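Local coordinates for protein triggering receptor expressed on myeloid cells 1 (Mus musculus, PDB 1U9K) that amplifies inflammatory responses as a myeloid cell-surface receptor that multimerizes on ligand binding and signals through the adapter DAP12, here as the receptor's extracellular V-type immunoglobulin domain, at residues A[20-25]-A[73-78]; A[33-38]-A[46-51]; A[5-10]-A[104-109]. One frame throughout, in Å; residues are numbered along the deposited sequence.

Interaction 1 of 3, residues A[20-25]-A[73-78]; sequences KCPFNI and EAMLQV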
loop_
_atom_site.group_PDB
_atom_site.type_symbol
_atom_site.label_atom_id
_atom_site.label_comp_id
_atom_site.label_asym_id
_atom_site.label_seq_id
_atom_site.Cartn_x
_atom_site.Cartn_y
_atom_site.Cartn_z
ATOM N N LYS A 20 -1.262 -6.721 4.487
ATOM C CA LYS A 20 -0.699 -6.270 5.769
ATOM C C LYS A 20 0.788 -6.064 5.583
ATOM O O LYS A 20 1.533 -7.040 5.334
ATOM C CB LYS A 20 -0.933 -7.327 6.843
ATOM C CG LYS A 20 -2.401 -7.610 7.038
ATOM C CD LYS A 20 -2.747 -8.090 8.422
ATOM C CE LYS A 20 -4.207 -8.542 8.450
ATOM N NZ LYS A 20 -4.819 -8.371 9.861
ATOM N N CYS A 21 1.208 -4.821 5.684
ATOM C CA CYS A 21 2.591 -4.401 5.525
ATOM C C CYS A 21 3.208 -3.957 6.828
ATOM O O CYS A 21 2.937 -2.848 7.270
ATOM C CB CYS A 21 2.679 -3.245 4.540
ATOM S SG CYS A 21 2.071 -3.707 2.900
ATOM N N PRO A 22 4.040 -4.761 7.448
ATOM C CA PRO A 22 4.728 -4.293 8.646
ATOM C C PRO A 22 5.680 -3.149 8.327
ATOM O O PRO A 22 6.239 -3.103 7.234
ATOM C CB PRO A 22 5.540 -5.520 9.098
ATOM C CG PRO A 22 5.001 -6.639 8.465
ATOM C CD PRO A 22 4.426 -6.139 7.131
ATOM N N PHE A 23 5.869 -2.242 9.279
ATOM C CA PHE A 23 6.933 -1.250 9.179
ATOM C C PHE A 23 7.699 -1.158 10.487
ATOM O O PHE A 23 7.161 -1.379 11.558
ATOM C CB PHE A 23 6.455 0.117 8.711
ATOM C CG PHE A 23 5.504 0.818 9.652
ATOM C CD1 PHE A 23 5.993 1.658 10.612
ATOM C CD2 PHE A 23 4.139 0.668 9.522
ATOM C CE1 PHE A 23 5.132 2.308 11.480
ATOM C CE2 PHE A 23 3.279 1.300 10.371
ATOM C CZ PHE A 23 3.790 2.131 11.365
ATOM N N ASN A 24 8.968 -0.805 10.383
ATOM C CA ASN A 24 9.811 -0.635 11.559
ATOM C C ASN A 24 9.468 0.675 12.270
ATOM O O ASN A 24 9.778 1.757 11.747
ATOM C CB ASN A 24 11.264 -0.665 11.092
ATOM C CG ASN A 24 12.222 -0.480 12.202
ATOM O OD1 ASN A 24 11.925 0.198 13.173
ATOM N ND2 ASN A 24 13.382 -1.091 12.090
ATOM N N ILE A 25 8.868 0.589 13.468
ATOM C CA ILE A 25 8.409 1.763 14.218
ATOM C C ILE A 25 9.554 2.602 14.698
ATOM O O ILE A 25 9.387 3.801 14.857
ATOM C CB ILE A 25 7.496 1.355 15.458
ATOM C CG1 ILE A 25 6.070 1.152 15.015
ATOM C CG2 ILE A 25 7.498 2.416 16.616
ATOM C CD1 ILE A 25 5.193 2.373 15.208
ATOM N N GLU A 73 0.377 -1.775 16.195
ATOM C CA GLU A 73 0.749 -3.128 15.728
ATOM C C GLU A 73 1.950 -3.074 14.765
ATOM O O GLU A 73 2.272 -4.064 14.141
ATOM C CB GLU A 73 -0.440 -3.824 15.029
ATOM C CG GLU A 73 -1.654 -4.186 15.880
ATOM C CD GLU A 73 -2.829 -4.799 15.071
ATOM O OE1 GLU A 73 -2.742 -4.999 13.840
ATOM O OE2 GLU A 73 -3.897 -4.985 15.563
ATOM N N ALA A 74 2.555 -1.898 14.628
ATOM C CA ALA A 74 3.634 -1.620 13.690
ATOM C C ALA A 74 3.243 -2.119 12.300
ATOM O O ALA A 74 3.990 -2.848 11.655
ATOM C CB ALA A 74 4.913 -2.285 14.164
ATOM N N MET A 75 2.049 -1.722 11.853
ATOM C CA MET A 75 1.370 -2.308 10.700
ATOM C C MET A 75 0.677 -1.202 9.869
ATOM O O MET A 75 0.022 -0.307 10.403
ATOM C CB MET A 75 0.324 -3.346 11.188
ATOM C CG MET A 75 -0.559 -4.033 10.131
ATOM S SD MET A 75 0.462 -4.980 8.964
ATOM C CE MET A 75 1.450 -6.118 10.081
ATOM N N LEU A 76 0.813 -1.291 8.565
ATOM C CA LEU A 76 -0.022 -0.551 7.639
ATOM C C LEU A 76 -0.865 -1.578 6.898
ATOM O O LEU A 76 -0.275 -2.511 6.333
ATOM C CB LEU A 76 0.932 0.089 6.655
ATOM C CG LEU A 76 0.401 1.026 5.614
ATOM C CD1 LEU A 76 -0.035 2.309 6.315
ATOM C CD2 LEU A 76 1.488 1.303 4.589
ATOM N N GLN A 77 -2.182 -1.471 6.896
ATOM C CA GLN A 77 -3.027 -2.404 6.108
ATOM C C GLN A 77 -3.676 -1.689 4.941
ATOM O O GLN A 77 -4.285 -0.626 5.107
ATOM C CB GLN A 77 -4.147 -2.977 6.969
ATOM C CG GLN A 77 -4.961 -4.035 6.288
ATOM C CD GLN A 77 -5.990 -4.602 7.198
ATOM O OE1 GLN A 77 -5.705 -5.499 7.972
ATOM N NE2 GLN A 77 -7.190 -4.067 7.129
ATOM N N VAL A 78 -3.598 -2.291 3.771
ATOM C CA VAL A 78 -4.209 -1.724 2.591
ATOM C C VAL A 78 -5.380 -2.585 2.164
ATOM O O VAL A 78 -5.307 -3.799 2.246
ATOM C CB VAL A 78 -3.173 -1.661 1.463
ATOM C CG1 VAL A 78 -3.829 -1.103 0.207
ATOM C CG2 VAL A 78 -1.944 -0.843 1.923
#
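The pairing of strands B and E in the V-set sandwich is built around Cys21 and Leu76, an antiparallel hydrogen-bonded pair. Cys21 N reaches Leu76 O at 2.8 Å, and Leu76 N returns the bond to Cys21 O at 2.9 Å. Both side chains enter the core, where Cys21 SG forms the disulfide with Cys93. On the face shared by Lys20, Pro22, Met75 and Gln77, the methionine crosses to the neighbouring strand. Its CG is anti to the backbone N (chi1 177°), and bends at chi2 and chi3 fold the thioether back over strand B. Met75 SD lies 3.4 Å from Cys21 N, and Met75 CE rests 3.9 Å from Pro22 CG. Lys20 and Gln77 run alongside each other, with Lys20 CE 3.4 Å from Gln77 OE1. Phe23 N bonds Ala74 O at 3.1 Å; the Phe23 ring carries Ala74 C over one face, offset toward the rim, and Leu76 N near its edge. Ile25 CG1 meets Ala74 CB at 3.7 Å. Ala74 and Met75 both face Asp70 in a G1 bulge. A B–E pair whose strand B cysteine is bonded across the sandwich to strand F is a hallmark of the immunoglobulin fold.

Interaction 2 of 3, residues A[33-38]-A[46-51]; sequences KAWQRL and TLVVTQ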
loop_
_atom_site.group_PDB
_atom_site.type_symbol
_atom_site.label_atom_id
_atom_site.label_comp_id
_atom_site.label_asym_id
_atom_site.label_seq_id
_atom_site.Cartn_x
_atom_site.Cartn_y
_atom_site.Cartn_z
ATOM N N LYS A 33 3.471 7.025 4.814
ATOM C CA LYS A 33 3.393 5.758 4.108
ATOM C C LYS A 33 2.438 5.850 2.944
ATOM O O LYS A 33 1.563 6.704 2.892
ATOM C CB LYS A 33 3.028 4.600 5.032
ATOM C CG LYS A 33 4.058 4.388 6.163
ATOM C CD LYS A 33 3.579 4.932 7.454
ATOM C CE LYS A 33 4.604 4.775 8.590
ATOM N NZ LYS A 33 4.302 5.675 9.673
ATOM N N ALA A 34 2.641 4.967 1.968
ATOM C CA ALA A 34 1.867 5.006 0.766
ATOM C C ALA A 34 1.705 3.630 0.165
ATOM O O ALA A 34 2.533 2.722 0.348
ATOM C CB ALA A 34 2.469 5.910 -0.223
ATOM N N TRP A 35 0.636 3.509 -0.604
ATOM C CA TRP A 35 0.399 2.382 -1.502
ATOM C C TRP A 35 0.606 2.853 -2.933
ATOM O O TRP A 35 0.076 3.875 -3.304
ATOM C CB TRP A 35 -1.034 1.931 -1.340
ATOM C CG TRP A 35 -1.503 0.712 -2.159
ATOM C CD1 TRP A 35 -2.568 0.700 -2.995
ATOM C CD2 TRP A 35 -1.035 -0.644 -2.082
ATOM N NE1 TRP A 35 -2.780 -0.558 -3.477
ATOM C CE2 TRP A 35 -1.867 -1.414 -2.909
ATOM C CE3 TRP A 35 -0.021 -1.302 -1.353
ATOM C CZ2 TRP A 35 -1.705 -2.765 -3.071
ATOM C CZ3 TRP A 35 0.145 -2.654 -1.513
ATOM C CH2 TRP A 35 -0.687 -3.377 -2.371
ATOM N N GLN A 36 1.387 2.104 -3.704
ATOM C CA GLN A 36 1.770 2.455 -5.060
ATOM C C GLN A 36 1.470 1.326 -6.026
ATOM O O GLN A 36 1.509 0.159 -5.663
ATOM C CB GLN A 36 3.261 2.766 -5.177
ATOM C CG GLN A 36 3.693 3.979 -4.276
ATOM C CD GLN A 36 5.118 4.417 -4.583
ATOM O OE1 GLN A 36 6.001 3.572 -4.642
ATOM N NE2 GLN A 36 5.334 5.707 -4.811
ATOM N N ARG A 37 1.119 1.679 -7.244
ATOM C CA ARG A 37 1.100 0.739 -8.321
ATOM C C ARG A 37 2.360 0.968 -9.166
ATOM O O ARG A 37 2.879 2.089 -9.255
ATOM C CB ARG A 37 -0.157 0.914 -9.130
ATOM C CG ARG A 37 -0.391 -0.069 -10.214
ATOM C CD ARG A 37 -1.781 0.094 -10.800
ATOM N NE ARG A 37 -2.083 -0.982 -11.718
ATOM C CZ ARG A 37 -3.245 -1.106 -12.370
ATOM N NH1 ARG A 37 -4.225 -0.225 -12.194
ATOM N NH2 ARG A 37 -3.432 -2.109 -13.170
ATOM N N LEU A 38 2.859 -0.110 -9.734
ATOM C CA LEU A 38 4.094 -0.060 -10.521
ATOM C C LEU A 38 3.829 -0.492 -11.947
ATOM O O LEU A 38 4.105 -1.633 -12.313
ATOM C CB LEU A 38 5.154 -0.949 -9.886
ATOM C CG LEU A 38 5.526 -0.669 -8.426
ATOM C CD1 LEU A 38 6.441 -1.747 -7.750
ATOM C CD2 LEU A 38 6.150 0.652 -8.288
ATOM N N THR A 46 1.330 6.731 -7.081
ATOM C CA THR A 46 0.965 6.785 -5.695
ATOM C C THR A 46 -0.548 6.884 -5.590
ATOM O O THR A 46 -1.135 7.823 -6.052
ATOM C CB THR A 46 1.665 7.978 -5.079
ATOM O OG1 THR A 46 3.081 7.703 -5.148
ATOM C CG2 THR A 46 1.352 8.097 -3.582
ATOM N N LEU A 47 -1.151 5.897 -4.956
ATOM C CA LEU A 47 -2.574 5.707 -4.994
ATOM C C LEU A 47 -3.242 6.313 -3.747
ATOM O O LEU A 47 -4.310 6.790 -3.842
ATOM C CB LEU A 47 -2.886 4.236 -5.096
ATOM C CG LEU A 47 -2.440 3.647 -6.431
ATOM C CD1 LEU A 47 -2.627 2.187 -6.389
ATOM C CD2 LEU A 47 -3.254 4.264 -7.473
ATOM N N VAL A 48 -2.587 6.229 -2.587
ATOM C CA VAL A 48 -3.162 6.677 -1.326
ATOM C C VAL A 48 -2.006 6.820 -0.361
ATOM O O VAL A 48 -1.088 6.039 -0.403
ATOM C CB VAL A 48 -4.285 5.716 -0.832
ATOM C CG1 VAL A 48 -3.794 4.290 -0.655
ATOM C CG2 VAL A 48 -4.962 6.264 0.468
ATOM N N VAL A 49 -2.069 7.850 0.451
ATOM C CA VAL A 49 -1.029 8.159 1.424
ATOM C C VAL A 49 -1.607 8.407 2.790
ATOM O O VAL A 49 -2.763 8.774 2.893
ATOM C CB VAL A 49 -0.223 9.403 1.011
ATOM C CG1 VAL A 49 0.507 9.155 -0.300
ATOM C CG2 VAL A 49 -1.134 10.616 0.901
ATOM N N THR A 50 -0.825 8.172 3.844
ATOM C CA THR A 50 -1.248 8.572 5.166
ATOM C C THR A 50 -1.127 10.059 5.335
ATOM O O THR A 50 -0.502 10.757 4.521
ATOM C CB THR A 50 -0.467 7.856 6.276
ATOM O OG1 THR A 50 0.937 8.128 6.158
ATOM C CG2 THR A 50 -0.574 6.369 6.164
ATOM N N GLN A 51 -1.794 10.578 6.367
ATOM C CA GLN A 51 -1.775 12.029 6.613
ATOM C C GLN A 51 -1.191 12.364 7.973
ATOM O O GLN A 51 -1.085 11.505 8.856
ATOM C CB GLN A 51 -3.159 12.644 6.451
ATOM C CG GLN A 51 -3.631 12.798 4.964
ATOM C CD GLN A 51 -2.716 13.680 4.060
ATOM O OE1 GLN A 51 -2.153 14.698 4.491
ATOM N NE2 GLN A 51 -2.624 13.301 2.800
#
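Lys33 and Thr50 open the pairing of this hairpin. Thr50 N bonds Lys33 O, and Lys33 N bonds Thr50 OG1 at 3.1 Å, the threonine hydroxyl taking the place of a backbone acceptor; OG1 sits between the backbone N and the carbonyl carbon (chi1 59°). Further along, Trp35 N bonds Val48 O at 3.1 Å and Trp35 O takes Leu47 N at 2.9 Å. One residue faces two, a beta bulge that shifts the register before Gln36 pairs with Thr46. The side-chain-to-side-chain bond runs from Gln36 NE2 to Thr46 OG1, 3.0 Å and in the amide plane, while Gln36 OE1 takes a bond from Arg92. An alanine at Gln36 would probably leave both Thr46 OG1 and Arg92 NE without this amide partner. Among the apolar contacts, Leu47 CD1 comes obliquely to Trp35 CD1 at 3.7 Å and meets Arg37 CB at 3.9 Å; on the Trp35 face Val48 CG1 packs on Trp35 CB at 3.7 Å. On the Gln36 side, Ala34 CB meets Val49 CG1 at 3.8 Å. Trp35 also meets Tyr91 ring to ring and packs on Val78, as the core tryptophan does in the C–C' hairpin of V-set domains.

Interaction 3 of 3, residues A[5-10]-A[104-109]; sequences EEERYD and VLFHPV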
loop_
_atom_site.group_PDB
_atom_site.type_symbol
_atom_site.label_atom_id
_atom_site.label_comp_id
_atom_site.label_asym_id
_atom_site.label_seq_id
_atom_site.Cartn_x
_atom_site.Cartn_y
_atom_site.Cartn_z
ATOM N N GLU A 5 10.906 -11.955 -5.686
ATOM C CA GLU A 5 10.601 -11.293 -4.394
ATOM C C GLU A 5 9.138 -10.855 -4.315
ATOM O O GLU A 5 8.661 -10.538 -3.242
ATOM C CB GLU A 5 11.523 -10.093 -4.176
ATOM C CG GLU A 5 11.245 -8.922 -5.102
ATOM C CD GLU A 5 12.319 -7.854 -5.027
ATOM O OE1 GLU A 5 13.279 -8.031 -4.252
ATOM O OE2 GLU A 5 12.199 -6.840 -5.746
ATOM N N GLU A 6 8.450 -10.800 -5.453
ATOM C CA GLU A 6 7.041 -10.425 -5.460
ATOM C C GLU A 6 6.234 -11.626 -5.010
ATOM O O GLU A 6 6.658 -12.759 -5.195
ATOM C CB GLU A 6 6.594 -9.913 -6.830
ATOM C CG GLU A 6 6.538 -10.977 -7.898
ATOM C CD GLU A 6 6.147 -10.450 -9.251
ATOM O OE1 GLU A 6 6.599 -9.341 -9.620
ATOM O OE2 GLU A 6 5.412 -11.190 -9.955
ATOM N N GLU A 7 5.099 -11.366 -4.378
ATOM C CA GLU A 7 4.176 -12.421 -3.944
ATOM C C GLU A 7 2.880 -12.316 -4.768
ATOM O O GLU A 7 2.331 -11.248 -4.906
ATOM C CB GLU A 7 3.867 -12.224 -2.453
ATOM C CG GLU A 7 2.830 -13.215 -1.911
ATOM C CD GLU A 7 2.660 -13.185 -0.402
ATOM O OE1 GLU A 7 2.840 -12.121 0.236
ATOM O OE2 GLU A 7 2.284 -14.242 0.135
ATOM N N ARG A 8 2.406 -13.435 -5.293
ATOM C CA ARG A 8 1.191 -13.461 -6.048
ATOM C C ARG A 8 -0.029 -13.421 -5.076
ATOM O O ARG A 8 -0.089 -14.134 -4.080
ATOM C CB ARG A 8 1.157 -14.674 -6.927
ATOM C CG ARG A 8 0.181 -14.586 -8.112
ATOM C CD ARG A 8 0.433 -15.611 -9.216
ATOM N NE ARG A 8 -0.809 -16.033 -9.879
ATOM C CZ ARG A 8 -1.116 -15.850 -11.179
ATOM N NH1 ARG A 8 -0.260 -15.271 -12.015
ATOM N NH2 ARG A 8 -2.284 -16.271 -11.656
ATOM N N TYR A 9 -0.998 -12.590 -5.414
ATOM C CA TYR A 9 -2.286 -12.554 -4.751
ATOM C C TYR A 9 -3.306 -12.765 -5.851
ATOM O O TYR A 9 -3.496 -11.881 -6.642
ATOM C CB TYR A 9 -2.516 -11.188 -4.132
ATOM C CG TYR A 9 -1.810 -10.989 -2.782
ATOM C CD1 TYR A 9 -0.411 -10.891 -2.698
ATOM C CD2 TYR A 9 -2.541 -10.876 -1.601
ATOM C CE1 TYR A 9 0.225 -10.693 -1.480
ATOM C CE2 TYR A 9 -1.907 -10.708 -0.366
ATOM C CZ TYR A 9 -0.528 -10.604 -0.307
ATOM O OH TYR A 9 0.060 -10.393 0.934
ATOM N N ASP A 10 -3.959 -13.918 -5.864
ATOM C CA ASP A 10 -4.918 -14.316 -6.930
ATOM C C ASP A 10 -6.326 -14.125 -6.404
ATOM O O ASP A 10 -6.679 -14.731 -5.381
ATOM C CB ASP A 10 -4.774 -15.785 -7.214
ATOM C CG ASP A 10 -3.664 -16.067 -8.128
ATOM O OD1 ASP A 10 -3.771 -15.678 -9.326
ATOM O OD2 ASP A 10 -2.643 -16.649 -7.713
ATOM N N VAL A 104 10.765 0.427 0.363
ATOM C CA VAL A 104 9.763 -0.610 0.165
ATOM C C VAL A 104 9.561 -1.397 1.457
ATOM O O VAL A 104 10.515 -1.899 2.019
ATOM C CB VAL A 104 10.188 -1.538 -0.989
ATOM C CG1 VAL A 104 9.185 -2.588 -1.245
ATOM C CG2 VAL A 104 10.479 -0.687 -2.275
ATOM N N LEU A 105 8.322 -1.462 1.935
ATOM C CA LEU A 105 7.920 -2.309 3.038
ATOM C C LEU A 105 7.502 -3.701 2.514
ATOM O O LEU A 105 7.105 -3.865 1.353
ATOM C CB LEU A 105 6.760 -1.662 3.779
ATOM C CG LEU A 105 7.048 -0.254 4.314
ATOM C CD1 LEU A 105 5.762 0.307 4.840
ATOM C CD2 LEU A 105 8.121 -0.292 5.382
ATOM N N PHE A 106 7.562 -4.711 3.360
ATOM C CA PHE A 106 6.946 -5.985 3.029
ATOM C C PHE A 106 7.637 -6.479 1.759
ATOM O O PHE A 106 8.845 -6.459 1.681
ATOM C CB PHE A 106 5.426 -5.837 2.936
ATOM C CG PHE A 106 4.685 -7.141 3.006
ATOM C CD1 PHE A 106 4.972 -8.063 3.996
ATOM C CD2 PHE A 106 3.695 -7.441 2.072
ATOM C CE1 PHE A 106 4.291 -9.263 4.061
ATOM C CE2 PHE A 106 3.012 -8.641 2.137
ATOM C CZ PHE A 106 3.311 -9.551 3.132
ATOM N N HIS A 107 6.846 -6.899 0.757
ATOM C CA HIS A 107 7.393 -7.254 -0.541
ATOM C C HIS A 107 6.358 -6.821 -1.604
ATOM O O HIS A 107 5.190 -6.562 -1.268
ATOM C CB HIS A 107 7.854 -8.704 -0.595
ATOM C CG HIS A 107 6.875 -9.693 -0.056
ATOM N ND1 HIS A 107 6.677 -9.894 1.289
ATOM C CD2 HIS A 107 6.065 -10.568 -0.684
ATOM C CE1 HIS A 107 5.745 -10.814 1.466
ATOM N NE2 HIS A 107 5.365 -11.248 0.284
ATOM N N PRO A 108 6.786 -6.625 -2.843
ATOM C CA PRO A 108 5.831 -6.278 -3.879
ATOM C C PRO A 108 4.750 -7.354 -3.955
ATOM O O PRO A 108 4.979 -8.528 -3.661
ATOM C CB PRO A 108 6.700 -6.210 -5.145
ATOM C CG PRO A 108 8.065 -5.923 -4.659
ATOM C CD PRO A 108 8.162 -6.607 -3.347
ATOM N N VAL A 109 3.564 -6.908 -4.312
ATOM C CA VAL A 109 2.355 -7.681 -4.411
ATOM C C VAL A 109 1.988 -7.728 -5.863
ATOM O O VAL A 109 1.711 -6.705 -6.425
ATOM C CB VAL A 109 1.195 -6.919 -3.662
ATOM C CG1 VAL A 109 -0.061 -7.604 -3.853
ATOM C CG2 VAL A 109 1.524 -6.792 -2.163
#
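Glu7 and His107 make the closest side-chain meeting between the N-terminal strand and the last strand of the domain. His107 NE2 gives a hydrogen bond of 2.7 Å to Glu7 OE1, bent to 137° at the hydrogen and arriving from above the carboxylate plane. CG of the glutamate is anti to its backbone N (chi1 176°), and the extended chain runs obliquely past the NE2–CD2 edge of the imidazole, with Glu7 CB 3.3 Å from His107 CD2. The nearby carboxylate would probably favour a protonated imidazole. The Phe106 ring lies against one face of the imidazole, with His107 CE1 over the phenyl face, offset toward the rim.

On the backbone, Glu7 N bonds Pro108 O at 2.9 Å, and Glu7 bridges Val109 in parallel. Tyr9 continues the tight part. Tyr9 CD1 packs obliquely on Val109 CG1 at 3.5 Å; Tyr9 and Phe106 reach toward each other tip to tip, Phe106 CE2 lying 3.6 Å from Tyr9 OH, with the oxygen close to the phenyl plane at its edge.

The beginning of the chain is looser and faces solvent. Glu5 touches chiefly through its carbonyl, Glu5 O lying 3.3 Å from His107 CB. Glu6 offers CB to Pro108 CB at 4.1 Å and sends its carboxylate off to a salt bridge with Arg110.

Strand 7-11 is an outermost strand, laid parallel against 103-113 as A' lies against G in V-set domains; Tyr9 continues that pairing through backbone bonds to Arg110 and Val112. Toward strand 17-22 of the other sheet, Val109 touches Val19, and Phe106 touches Cys21 and Pro22, while Pro108 leans on Leu90 of strand 89-96.

In the fold
The three contacts sample both sheets of one V-type sandwich. Interaction 2 is the most buried, in the five-stranded sheet; interaction 3 lies on the far edge of that same sheet and is largely at the surface; interaction 1, partly buried, belongs to the facing sheet. Interactions 1 and 2 are both antiparallel ladders, with an amide–hydroxyl bond added in 2 and a thioether and disulfide cysteine in 1; interaction 3 has a single parallel bridge with a carboxylate–imidazole bond. Val78 CG1 packs on Trp35 CD2 at 3.6 Å across the core; nearer the surface, Pro22 CD lies 3.7 Å from Phe106 CD1; within the five-stranded sheet, Trp35 CH2 touches Val109 CG2 at 4.1 Å.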